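Local coordinates for protein glycosyl hydrolase, BNR repeat (Ralstonia eutropha, PDB 3B7F) that is a putative glycosyl hydrolase with BNR repeats that folds as a seven-bladed beta-propeller and probably has hydrolase activity, at residues Pro100-Ala105 with Gly155-Pro160; Arg216-Asn221 with Leu247-His252; Thr292-Pro297 with Ala352-Tyr357; Phe358-Thr361 with Ile365-Ser368. All blocks are in the same frame, centred on the assembly; numbering follows the deposited sequence.

In the fold
Interaction 1 lies at the periphery, its centre about 23 Å from the centre of the chain, and joins a connecting loop to the end of a short helix by a few partly exposed contacts. The other three are buried and nearer the middle, at about 14 to 15 Å. In interaction 2 a connecting loop leans on strand 246-251 through polar groups and a water; interaction 3 is an apolar meeting of neighbouring blades; interaction 4 is a true hairpin, with backbone hydrogen bonds plus aromatic packing. Interactions 3 and 4 share strand 356-359 and touch where Phe296 meets Phe358, while Tyr248 and Val293 join interactions 2 and 3. Interaction 1 touches none of the others.

Interaction 1 (Pro100-Ala105 with Gly155-Pro160); sequences PAFNKA and GFNDHP
Phe102 and Asn157 carry most of this small contact, which buries only 93 Å² in all, between a loop and the end of a short helix. Within 155-160, Gly155, Phe156 and Asn157 belong to helix 154-157. Phe156 sends its ring to Ile194 and Met196 of strand 192-197, in the following blade, rather than across to Pro100-Ala105. Asn157 points toward Pro100-Ala105. Its CG stands anti to the carbonyl carbon and beside the backbone N (chi1 -74°), which carries the amide toward the loop, where ND2 comes 3.7 Å from CD1 and 3.8 Å from CE1 of Phe102. The two side chains cross at about a right angle, with ring and amide planes 45° apart, and the nitrogen approaches the ring obliquely. OD1 accepts a hydrogen bond from Leu140 N, which fixes the amide; ND2, buried by the contact, has no hydrogen-bond partner in the model. Asp158 is the first residue to leave helical geometry, and its OD2 lies 4.4 Å from Asn103 ND2, too long for a hydrogen bond, at the exposed border of the contact. His159 follows, its N bonded to Phe156 O at 3.0 Å. Its ring is gripped at both nitrogens, with NE2 paired to Asp210 OD1 and ND1 capping Met161 N ahead of helix 162-166. Phe102 also meets Phe141 of strand 139-143. The contact thus places the link between strands 94-95 and 116-122 against the segment just beyond outer strand 151-152, a contact between the connections that follow two successive blades, at the periphery of this seven-bladed beta-propeller.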
loop_
_atom_site.group_PDB
_atom_site.type_symbol
_atom_site.label_atom_id
_atom_site.label_comp_id
_atom_site.label_asym_id
_atom_site.label_seq_id
_atom_site.Cartn_x
_atom_site.Cartn_y
_atom_site.Cartn_z
ATOM N N PRO A 100 -6.531 10.031 -14.694
ATOM C CA PRO A 100 -5.256 9.623 -15.273
ATOM C C PRO A 100 -5.360 8.947 -16.657
ATOM O O PRO A 100 -6.124 7.999 -16.838
ATOM C CB PRO A 100 -4.724 8.627 -14.230
ATOM C CG PRO A 100 -5.238 9.141 -12.961
ATOM C CD PRO A 100 -6.642 9.554 -13.295
ATOM N N ALA A 101 -4.607 9.472 -17.616
ATOM C CA ALA A 101 -4.582 8.952 -18.983
ATOM C C ALA A 101 -3.245 9.293 -19.551
ATOM O O ALA A 101 -2.786 10.415 -19.374
ATOM C CB ALA A 101 -5.669 9.582 -19.834
ATOM N N PHE A 102 -2.597 8.331 -20.210
ATOM C CA PHE A 102 -1.313 8.576 -20.851
ATOM C C PHE A 102 -1.508 9.531 -22.041
ATOM O O PHE A 102 -2.581 9.562 -22.663
ATOM C CB PHE A 102 -0.679 7.273 -21.368
ATOM C CG PHE A 102 -0.294 6.286 -20.291
ATOM C CD1 PHE A 102 0.843 6.484 -19.521
ATOM C CD2 PHE A 102 -1.029 5.129 -20.091
ATOM C CE1 PHE A 102 1.220 5.557 -18.537
ATOM C CE2 PHE A 102 -0.647 4.196 -19.126
ATOM C CZ PHE A 102 0.478 4.418 -18.348
ATOM N N ASN A 103 -0.476 10.305 -22.354
ATOM C CA ASN A 103 -0.511 11.203 -23.523
ATOM C C ASN A 103 -0.611 10.390 -24.835
ATOM O O ASN A 103 -0.215 9.211 -24.870
ATOM C CB ASN A 103 0.732 12.120 -23.575
ATOM C CG ASN A 103 0.802 13.118 -22.415
ATOM O OD1 ASN A 103 -0.217 13.510 -21.834
ATOM N ND2 ASN A 103 2.021 13.535 -22.082
ATOM N N LYS A 104 -1.147 11.021 -25.886
ATOM C CA LYS A 104 -1.274 10.399 -27.204
ATOM C C LYS A 104 0.115 10.045 -27.722
ATOM O O LYS A 104 1.035 10.844 -27.570
ATOM C CB LYS A 104 -1.982 11.346 -28.186
ATOM N N ALA A 105 0.279 8.840 -28.275
ATOM C CA ALA A 105 1.576 8.419 -28.825
ATOM C C ALA A 105 1.797 9.086 -30.200
ATOM O O ALA A 105 0.813 9.462 -30.853
ATOM C CB ALA A 105 1.646 6.906 -28.946
ATOM N N GLY A 155 8.410 13.469 -16.114
ATOM C CA GLY A 155 9.758 13.021 -15.746
ATOM C C GLY A 155 9.896 11.529 -15.474
ATOM O O GLY A 155 11.004 11.004 -15.544
ATOM N N PHE A 156 8.790 10.852 -15.140
ATOM C CA PHE A 156 8.791 9.398 -15.050
ATOM C C PHE A 156 8.251 8.785 -16.353
ATOM O O PHE A 156 8.918 7.958 -16.960
ATOM C CB PHE A 156 7.984 8.803 -13.877
ATOM C CG PHE A 156 7.947 7.298 -13.957
ATOM C CD1 PHE A 156 9.032 6.539 -13.514
ATOM C CD2 PHE A 156 6.903 6.652 -14.623
ATOM C CE1 PHE A 156 9.048 5.171 -13.685
ATOM C CE2 PHE A 156 6.911 5.295 -14.820
ATOM C CZ PHE A 156 7.984 4.546 -14.354
ATOM N N ASN A 157 7.024 9.156 -16.730
ATOM C CA ASN A 157 6.325 8.553 -17.888
ATOM C C ASN A 157 7.047 8.608 -19.226
ATOM O O ASN A 157 6.838 7.720 -20.055
ATOM C CB ASN A 157 4.916 9.159 -18.073
ATOM C CG ASN A 157 3.906 8.672 -17.029
ATOM O OD1 ASN A 157 4.274 8.108 -16.001
ATOM N ND2 ASN A 157 2.617 8.907 -17.294
ATOM N N ASP A 158 7.848 9.655 -19.429
ATOM C CA ASP A 158 8.656 9.851 -20.629
ATOM C C ASP A 158 10.151 9.833 -20.301
ATOM O O ASP A 158 10.931 10.407 -21.025
ATOM C CB ASP A 158 8.286 11.182 -21.317
ATOM C CG ASP A 158 6.861 11.199 -21.871
ATOM O OD1 ASP A 158 6.354 10.167 -22.356
ATOM O OD2 ASP A 158 6.264 12.286 -21.859
ATOM N N HIS A 159 10.554 9.182 -19.215
ATOM C CA HIS A 159 11.980 9.032 -18.900
ATOM C C HIS A 159 12.567 8.105 -19.966
ATOM O O HIS A 159 11.884 7.138 -20.349
ATOM C CB HIS A 159 12.178 8.396 -17.516
ATOM C CG HIS A 159 13.566 8.536 -16.975
ATOM N ND1 HIS A 159 14.629 7.786 -17.436
ATOM C CD2 HIS A 159 14.064 9.332 -16.001
ATOM C CE1 HIS A 159 15.725 8.119 -16.781
ATOM N NE2 HIS A 159 15.409 9.055 -15.898
ATOM N N PRO A 160 13.782 8.407 -20.497
ATOM C CA PRO A 160 14.378 7.493 -21.514
ATOM C C PRO A 160 14.547 6.022 -21.059
ATOM O O PRO A 160 14.429 5.119 -21.867
ATOM C CB PRO A 160 15.746 8.127 -21.837
ATOM C CG PRO A 160 15.966 9.189 -20.824
ATOM C CD PRO A 160 14.633 9.593 -20.267
#

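Interaction 2 (Arg216-Asn221 with Leu247-His252). With EDO (1,2-ethanediol), chain R; EDO (1,2-ethanediol), chain F.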
loop_
_atom_site.group_PDB
_atom_site.type_symbol
_atom_site.label_atom_id
_atom_site.label_comp_id
_atom_site.label_asym_id
_atom_site.label_seq_id
_atom_site.Cartn_x
_atom_site.Cartn_y
_atom_site.Cartn_z
ATOM N N ARG A 216 19.591 -1.542 -4.255
ATOM C CA ARG A 216 20.809 -2.199 -3.792
ATOM C C ARG A 216 20.569 -2.988 -2.508
ATOM O O ARG A 216 20.003 -2.455 -1.555
ATOM C CB ARG A 216 21.914 -1.170 -3.557
ATOM C CG ARG A 216 23.306 -1.736 -3.186
ATOM C CD ARG A 216 24.288 -0.576 -2.929
ATOM N NE ARG A 216 25.602 -1.059 -2.507
ATOM N N GLY A 217 21.023 -4.245 -2.509
ATOM C CA GLY A 217 20.896 -5.173 -1.387
ATOM C C GLY A 217 19.667 -6.066 -1.448
ATOM O O GLY A 217 19.556 -7.033 -0.697
ATOM N N CYS A 218 18.765 -5.779 -2.382
ATOM C CA CYS A 218 17.512 -6.507 -2.546
ATOM C C CYS A 218 17.652 -7.641 -3.561
ATOM O O CYS A 218 18.140 -7.421 -4.642
ATOM C CB CYS A 218 16.463 -5.487 -3.005
ATOM S SG CYS A 218 14.805 -6.039 -3.062
ATOM N N ALA A 219 17.240 -8.857 -3.228
ATOM C CA ALA A 219 17.283 -9.970 -4.198
ATOM C C ALA A 219 16.191 -9.821 -5.272
ATOM O O ALA A 219 15.195 -9.124 -5.076
ATOM C CB ALA A 219 17.121 -11.277 -3.506
ATOM N N ALA A 220 16.430 -10.468 -6.414
ATOM C CA ALA A 220 15.518 -10.557 -7.556
ATOM C C ALA A 220 15.795 -11.931 -8.151
ATOM O O ALA A 220 16.248 -12.106 -9.303
ATOM C CB ALA A 220 15.769 -9.450 -8.562
ATOM N N ASN A 221 15.493 -12.922 -7.330
ATOM C CA ASN A 221 15.768 -14.343 -7.639
ATOM C C ASN A 221 14.954 -14.982 -8.807
ATOM O O ASN A 221 15.254 -16.082 -9.279
ATOM C CB ASN A 221 15.718 -15.123 -6.300
ATOM C CG ASN A 221 16.855 -14.650 -5.308
ATOM O OD1 ASN A 221 17.952 -14.222 -5.751
ATOM N ND2 ASN A 221 16.587 -14.725 -3.991
ATOM N N LEU A 247 13.203 3.229 5.634
ATOM C CA LEU A 247 12.230 2.638 4.720
ATOM C C LEU A 247 12.167 1.133 4.982
ATOM O O LEU A 247 13.175 0.512 5.325
ATOM C CB LEU A 247 12.586 2.872 3.242
ATOM C CG LEU A 247 12.277 4.241 2.613
ATOM C CD1 LEU A 247 12.871 5.365 3.396
ATOM C CD2 LEU A 247 12.789 4.273 1.179
ATOM N N TYR A 248 10.969 0.572 4.881
ATOM C CA TYR A 248 10.775 -0.874 4.985
ATOM C C TYR A 248 10.056 -1.331 3.738
ATOM O O TYR A 248 9.309 -0.564 3.131
ATOM C CB TYR A 248 9.986 -1.275 6.219
ATOM C CG TYR A 248 10.712 -1.103 7.555
ATOM C CD1 TYR A 248 10.634 0.091 8.259
ATOM C CD2 TYR A 248 11.405 -2.168 8.145
ATOM C CE1 TYR A 248 11.251 0.238 9.497
ATOM C CE2 TYR A 248 12.006 -2.035 9.393
ATOM C CZ TYR A 248 11.933 -0.818 10.059
ATOM O OH TYR A 248 12.533 -0.639 11.290
ATOM N N GLN A 249 10.347 -2.549 3.284
ATOM C CA GLN A 249 9.558 -3.100 2.190
ATOM C C GLN A 249 9.306 -4.590 2.328
ATOM O O GLN A 249 10.129 -5.320 2.882
ATOM C CB GLN A 249 10.164 -2.801 0.795
ATOM C CG GLN A 249 11.517 -3.445 0.493
ATOM C CD GLN A 249 11.793 -3.572 -0.981
ATOM O OE1 GLN A 249 11.036 -4.216 -1.688
ATOM N NE2 GLN A 249 12.905 -2.993 -1.452
ATOM N N GLN A 250 8.135 -5.010 1.844
ATOM C CA GLN A 250 7.802 -6.412 1.643
ATOM C C GLN A 250 8.016 -6.571 0.140
ATOM O O GLN A 250 7.397 -5.881 -0.652
ATOM C CB GLN A 250 6.354 -6.745 2.004
ATOM C CG GLN A 250 5.970 -8.166 1.677
ATOM C CD GLN A 250 6.731 -9.255 2.452
ATOM O OE1 GLN A 250 6.319 -9.635 3.551
ATOM N NE2 GLN A 250 7.779 -9.827 1.836
ATOM N N ASN A 251 8.930 -7.458 -0.230
ATOM C CA ASN A 251 9.299 -7.724 -1.605
ATOM C C ASN A 251 8.911 -9.167 -1.909
ATOM O O ASN A 251 8.711 -9.996 -0.995
ATOM C CB ASN A 251 10.823 -7.494 -1.734
ATOM C CG ASN A 251 11.347 -7.428 -3.178
ATOM O OD1 ASN A 251 11.607 -8.460 -3.787
ATOM N ND2 ASN A 251 11.632 -6.209 -3.669
ATOM N N HIS A 252 8.823 -9.471 -3.199
ATOM C CA HIS A 252 8.651 -10.870 -3.645
ATOM C C HIS A 252 9.810 -11.763 -3.129
ATOM O O HIS A 252 9.642 -12.972 -2.981
ATOM C CB HIS A 252 8.591 -10.938 -5.174
ATOM C CG HIS A 252 7.892 -12.143 -5.691
ATOM N ND1 HIS A 252 6.582 -12.102 -6.116
ATOM C CD2 HIS A 252 8.296 -13.427 -5.821
ATOM C CE1 HIS A 252 6.218 -13.308 -6.504
ATOM N NE2 HIS A 252 7.234 -14.132 -6.329
HETATM C C1 EDO R . 20.532 -6.171 -5.684
HETATM O O1 EDO R . 19.872 -6.708 -6.854
HETATM C C2 EDO R . 21.767 -5.354 -6.018
HETATM O O2 EDO R . 22.635 -5.337 -4.877
HETATM C C1 EDO F . 20.704 0.112 -7.288
HETATM O O1 EDO F . 19.517 0.187 -8.091
HETATM C C2 EDO F . 21.064 1.439 -6.631
HETATM O O2 EDO F . 20.764 1.497 -5.229
HETATM O O HOH W 1 12.776 -8.265 -6.173
#
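Cys218 and Asn251 make the tight part of this contact: SG lies 3.2 Å from ND2 of Asn251, a close contact and not a hydrogen bond, and 3.9 Å from NE2 of Gln249. The thiol reaches this position with SG anti to the backbone N (chi1 -172°), directed at strand 246-251. The amides behind it hold each other, since Asn251 ND2 gives a hydrogen bond of 2.9 Å to Gln249 OE1; the bond is nearly straight (162°), and OE1 lies almost exactly in the Asn251 amide plane. This leaves Asn251 OD1 to receive Cys253 N and a water. That water donates to Asn251 OD1 (2.7 Å) and also to Ala219 O (2.8 Å), bridging two oxygens that stand 3.9 Å apart. Tyr256 OH meets Ala219 N, securing the loop from strand 254-259.

The loose side begins at the exposed residues Arg216 and Gly217. Here the loop meets 1,2-ethanediol, probably from the crystallisation liquor: Arg216 N makes a weak bond to one molecule, while the placement of another, near Gly217, is doubtful. Overall, a connection leaving outer strand 212-213 of one blade packs beside the second strand of the next, an interblade connection of the seven-bladed beta-propeller.

Interaction 3 (Thr292-Pro297 with Ala352-Tyr357); sequences TVWVFP and APVGVY. With EDO (1,2-ethanediol), chain H.
Trp294 has CG anti to the carbonyl carbon and beside the backbone N (chi1 -67°), and this rotation swings the indole toward Ala352-Tyr357, where Val354 and Val356 wait. Val356 turns in the matching way: its CG2 is the methyl beside the backbone N, and that methyl alone makes the close approach. CG2 sits 3.6 Å from both CE2 and CZ2 of Trp294, and lies 3.7 Å from the centroid of the six-membered ring, only 17° off the ring normal. This is a CH-pi contact over the face, somewhat toward the rim. Val354 adds a second, more peripheral touch, as its CG1 reaches CH2 of Trp294 at 3.9 Å from an oblique direction.

The opposite face of the indole is covered by CG2 of Thr292, two residues earlier, just ahead of the strand, 3.5 Å above the ring plane. The aromatic group is thus sandwiched between two methyls, one from each segment. Its polar edge is held as well, because Trp294 NE1 bonds to Glu371 O, and Val354 has a backbone bond with the same residue. Thr292 OG1 points elsewhere and receives O2 of a bound 1,2-ethanediol at 2.8 Å, besides pairing with Asp289.

Strands 293-297 and 356-359 are each the second strand of a four-stranded sheet, so the contact joins adjacent propeller blades. Across the buried interface the attraction comes from dispersion and CH-pi contact; the bond from NE1 to Glu371 O, outside the two segments, adds a directional element and should limit rotation of the indole.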
loop_
_atom_site.group_PDB
_atom_site.type_symbol
_atom_site.label_atom_id
_atom_site.label_comp_id
_atom_site.label_asym_id
_atom_site.label_seq_id
_atom_site.Cartn_x
_atom_site.Cartn_y
_atom_site.Cartn_z
ATOM N N THR A 292 8.999 -0.827 14.935
ATOM C CA THR A 292 7.841 -1.712 14.908
ATOM C C THR A 292 7.192 -1.744 13.531
ATOM O O THR A 292 6.815 -0.707 12.980
ATOM C CB THR A 292 6.828 -1.355 15.996
ATOM O OG1 THR A 292 7.470 -1.517 17.256
ATOM C CG2 THR A 292 5.566 -2.279 15.922
ATOM N N VAL A 293 7.084 -2.960 13.002
ATOM C CA VAL A 293 6.604 -3.233 11.646
ATOM C C VAL A 293 5.852 -4.542 11.688
ATOM O O VAL A 293 6.208 -5.425 12.477
ATOM C CB VAL A 293 7.818 -3.274 10.637
ATOM C CG1 VAL A 293 7.473 -3.967 9.355
ATOM C CG2 VAL A 293 8.343 -1.850 10.363
ATOM N N TRP A 294 4.791 -4.637 10.875
ATOM C CA TRP A 294 3.944 -5.829 10.733
ATOM C C TRP A 294 3.948 -6.306 9.290
ATOM O O TRP A 294 3.915 -5.471 8.396
ATOM C CB TRP A 294 2.478 -5.526 11.105
ATOM C CG TRP A 294 2.268 -5.218 12.524
ATOM C CD1 TRP A 294 2.035 -6.109 13.500
ATOM C CD2 TRP A 294 2.296 -3.928 13.147
ATOM N NE1 TRP A 294 1.891 -5.477 14.692
ATOM C CE2 TRP A 294 2.073 -4.134 14.516
ATOM C CE3 TRP A 294 2.489 -2.619 12.677
ATOM C CZ2 TRP A 294 2.010 -3.083 15.438
ATOM C CZ3 TRP A 294 2.414 -1.567 13.583
ATOM C CH2 TRP A 294 2.169 -1.807 14.953
ATOM N N VAL A 295 3.977 -7.634 9.090
ATOM C CA VAL A 295 3.867 -8.281 7.787
ATOM C C VAL A 295 2.802 -9.417 7.860
ATOM O O VAL A 295 2.343 -9.757 8.929
ATOM C CB VAL A 295 5.251 -8.830 7.241
ATOM C CG1 VAL A 295 6.213 -7.651 6.968
ATOM C CG2 VAL A 295 5.898 -9.919 8.190
ATOM N N PHE A 296 2.374 -9.926 6.705
ATOM C CA PHE A 296 1.443 -11.048 6.616
ATOM C C PHE A 296 2.051 -12.104 5.652
ATOM O O PHE A 296 1.794 -12.071 4.439
ATOM C CB PHE A 296 0.057 -10.648 6.143
ATOM C CG PHE A 296 -0.953 -11.769 6.319
ATOM C CD1 PHE A 296 -1.132 -12.755 5.339
ATOM C CD2 PHE A 296 -1.684 -11.877 7.524
ATOM C CE1 PHE A 296 -2.053 -13.798 5.546
ATOM C CE2 PHE A 296 -2.587 -12.904 7.725
ATOM C CZ PHE A 296 -2.783 -13.864 6.740
ATOM N N PRO A 297 2.851 -13.036 6.199
ATOM C CA PRO A 297 3.519 -13.998 5.363
ATOM C C PRO A 297 2.660 -14.988 4.591
ATOM O O PRO A 297 1.641 -15.471 5.091
ATOM C CB PRO A 297 4.420 -14.755 6.357
ATOM C CG PRO A 297 4.569 -13.801 7.506
ATOM C CD PRO A 297 3.255 -13.196 7.611
ATOM N N ALA A 352 -3.216 4.807 20.890
ATOM C CA ALA A 352 -2.313 4.245 21.883
ATOM C C ALA A 352 -3.115 3.241 22.706
ATOM O O ALA A 352 -4.038 3.643 23.414
ATOM C CB ALA A 352 -1.738 5.335 22.775
ATOM N N PRO A 353 -2.846 1.923 22.559
ATOM C CA PRO A 353 -1.908 1.251 21.680
ATOM C C PRO A 353 -2.380 1.270 20.238
ATOM O O PRO A 353 -3.553 1.430 19.971
ATOM C CB PRO A 353 -1.887 -0.185 22.186
ATOM C CG PRO A 353 -2.955 -0.334 23.068
ATOM C CD PRO A 353 -3.587 0.966 23.380
ATOM N N VAL A 354 -1.448 1.120 19.321
ATOM C CA VAL A 354 -1.739 1.098 17.917
ATOM C C VAL A 354 -2.539 -0.159 17.569
ATOM O O VAL A 354 -2.235 -1.253 18.035
ATOM C CB VAL A 354 -0.439 1.189 17.076
ATOM C CG1 VAL A 354 -0.699 0.745 15.646
ATOM C CG2 VAL A 354 0.076 2.588 17.135
ATOM N N GLY A 355 -3.602 0.056 16.811
ATOM C CA GLY A 355 -4.458 -0.968 16.301
ATOM C C GLY A 355 -3.999 -1.309 14.901
ATOM O O GLY A 355 -3.437 -0.453 14.202
ATOM N N VAL A 356 -4.187 -2.576 14.527
ATOM C CA VAL A 356 -3.745 -3.131 13.246
ATOM C C VAL A 356 -4.933 -3.891 12.618
ATOM O O VAL A 356 -5.759 -4.509 13.303
ATOM C CB VAL A 356 -2.506 -4.040 13.421
ATOM C CG1 VAL A 356 -1.938 -4.455 12.052
ATOM C CG2 VAL A 356 -1.430 -3.347 14.253
ATOM N N TYR A 357 -5.034 -3.821 11.309
ATOM C CA TYR A 357 -6.199 -4.359 10.623
ATOM C C TYR A 357 -5.796 -5.000 9.346
ATOM O O TYR A 357 -4.853 -4.561 8.718
ATOM C CB TYR A 357 -7.144 -3.186 10.266
ATOM C CG TYR A 357 -7.453 -2.268 11.430
ATOM C CD1 TYR A 357 -8.528 -2.529 12.280
ATOM C CD2 TYR A 357 -6.635 -1.164 11.726
ATOM C CE1 TYR A 357 -8.792 -1.709 13.395
ATOM C CE2 TYR A 357 -6.894 -0.367 12.826
ATOM C CZ TYR A 357 -7.991 -0.631 13.648
ATOM O OH TYR A 357 -8.273 0.172 14.751
HETATM C C1 EDO H . 5.805 0.148 21.206
HETATM O O1 EDO H . 6.353 1.095 20.274
HETATM C C2 EDO H . 5.239 -1.107 20.519
HETATM O O2 EDO H . 6.177 -1.834 19.685
#

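Interaction 4 (Phe358-Thr361 with Ile365-Ser368)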
loop_
_atom_site.group_PDB
_atom_site.type_symbol
_atom_site.label_atom_id
_atom_site.label_comp_id
_atom_site.label_asym_id
_atom_site.label_seq_id
_atom_site.Cartn_x
_atom_site.Cartn_y
_atom_site.Cartn_z
ATOM N N PHE A 358 -6.509 -6.037 8.931
ATOM C CA PHE A 358 -6.272 -6.584 7.595
ATOM C C PHE A 358 -7.536 -7.139 6.949
ATOM O O PHE A 358 -8.464 -7.548 7.644
ATOM C CB PHE A 358 -5.102 -7.588 7.554
ATOM C CG PHE A 358 -5.345 -8.909 8.283
ATOM C CD1 PHE A 358 -5.970 -9.974 7.651
ATOM C CD2 PHE A 358 -4.866 -9.097 9.569
ATOM C CE1 PHE A 358 -6.163 -11.187 8.294
ATOM C CE2 PHE A 358 -5.091 -10.313 10.243
ATOM C CZ PHE A 358 -5.721 -11.354 9.590
ATOM N N GLY A 359 -7.532 -7.162 5.615
ATOM C CA GLY A 359 -8.661 -7.643 4.814
ATOM C C GLY A 359 -8.190 -8.749 3.920
ATOM O O GLY A 359 -7.155 -8.632 3.283
ATOM N N THR A 360 -8.989 -9.804 3.824
ATOM C CA THR A 360 -8.629 -10.974 3.052
ATOM C C THR A 360 -9.403 -11.029 1.724
ATOM O O THR A 360 -10.424 -10.379 1.562
ATOM C CB THR A 360 -8.882 -12.258 3.838
ATOM O OG1 THR A 360 -10.278 -12.471 3.938
ATOM C CG2 THR A 360 -8.254 -12.211 5.258
ATOM N N THR A 361 -8.883 -11.818 0.774
ATOM C CA THR A 361 -9.542 -12.018 -0.511
ATOM C C THR A 361 -10.856 -12.806 -0.306
ATOM O O THR A 361 -11.723 -12.771 -1.155
ATOM C CB THR A 361 -8.631 -12.728 -1.493
ATOM O OG1 THR A 361 -8.284 -14.026 -0.973
ATOM C CG2 THR A 361 -7.360 -11.843 -1.786
ATOM N N ILE A 365 -12.557 -8.857 7.474
ATOM C CA ILE A 365 -11.775 -7.767 8.015
ATOM C C ILE A 365 -11.482 -8.189 9.433
ATOM O O ILE A 365 -12.433 -8.424 10.201
ATOM C CB ILE A 365 -12.471 -6.410 8.064
ATOM C CG1 ILE A 365 -12.778 -5.907 6.655
ATOM C CG2 ILE A 365 -11.525 -5.420 8.750
ATOM C CD1 ILE A 365 -11.559 -5.301 5.929
ATOM N N TRP A 366 -10.181 -8.352 9.742
ATOM C CA TRP A 366 -9.696 -8.714 11.084
ATOM C C TRP A 366 -9.100 -7.488 11.733
ATOM O O TRP A 366 -8.390 -6.745 11.073
ATOM C CB TRP A 366 -8.683 -9.832 11.022
ATOM C CG TRP A 366 -9.320 -11.131 10.585
ATOM C CD1 TRP A 366 -9.529 -11.537 9.319
ATOM C CD2 TRP A 366 -9.804 -12.174 11.428
ATOM N NE1 TRP A 366 -10.097 -12.770 9.300
ATOM C CE2 TRP A 366 -10.284 -13.196 10.588
ATOM C CE3 TRP A 366 -9.886 -12.346 12.815
ATOM C CZ2 TRP A 366 -10.870 -14.385 11.097
ATOM C CZ3 TRP A 366 -10.434 -13.516 13.316
ATOM C CH2 TRP A 366 -10.919 -14.530 12.459
ATOM N N ALA A 367 -9.413 -7.265 13.008
ATOM C CA ALA A 367 -8.973 -6.047 13.730
ATOM C C ALA A 367 -8.285 -6.385 15.041
ATOM O O ALA A 367 -8.650 -7.336 15.691
ATOM C CB ALA A 367 -10.149 -5.124 14.002
ATOM N N SER A 368 -7.245 -5.625 15.360
ATOM C CA SER A 368 -6.552 -5.697 16.624
ATOM C C SER A 368 -6.509 -4.297 17.198
ATOM O O SER A 368 -6.233 -3.361 16.460
ATOM C CB SER A 368 -5.130 -6.163 16.436
ATOM O OG SER A 368 -4.464 -6.126 17.669
#
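Phe358 and Trp366 form an antiparallel hydrogen-bonded pair, with CA atoms 5.3 Å apart. Two backbone bonds define it: Phe358 N to Trp366 O at 2.9 Å and Trp366 N to Phe358 O at 2.8 Å. Phe358 O is also approached by Ile365 CA at 3.3 Å, a CA-H...O contact that supplements the ladder.

Aromatic contacts come next. Phe358 adopts the crowded position, with CG between the backbone N and the carbonyl carbon, a rotation (chi1 68°) that lays the ring over CB of Trp366. CB of Trp366 makes a CH-pi contact over the ring face, 3.8 Å from the Phe358 centroid. Beyond it the Phe358 ring and the five-membered ring of Trp366 lie with planes 20° apart but are slid apart, so there is little overlap; CE1 of Phe358 and CD1 of Trp366 touch at 3.5 Å. Trp375 adds an edge-to-face partner to Phe358.

On the other sheet face, CD1 of Ile365 lies 3.9 Å from Gly359 CA, where glycine leaves room for it.

Polar anchors lie at the hairpin's ends. Thr360 OG1 and Trp366 NE1 both bond to Glu364 in the connecting turn, while Ser368 OG bonds to Asp370 N and Gly372 N, consistent with an Asp-box. Backbone bonds therefore set the register, and the slid-apart aromatic pair contributes mainly dispersion.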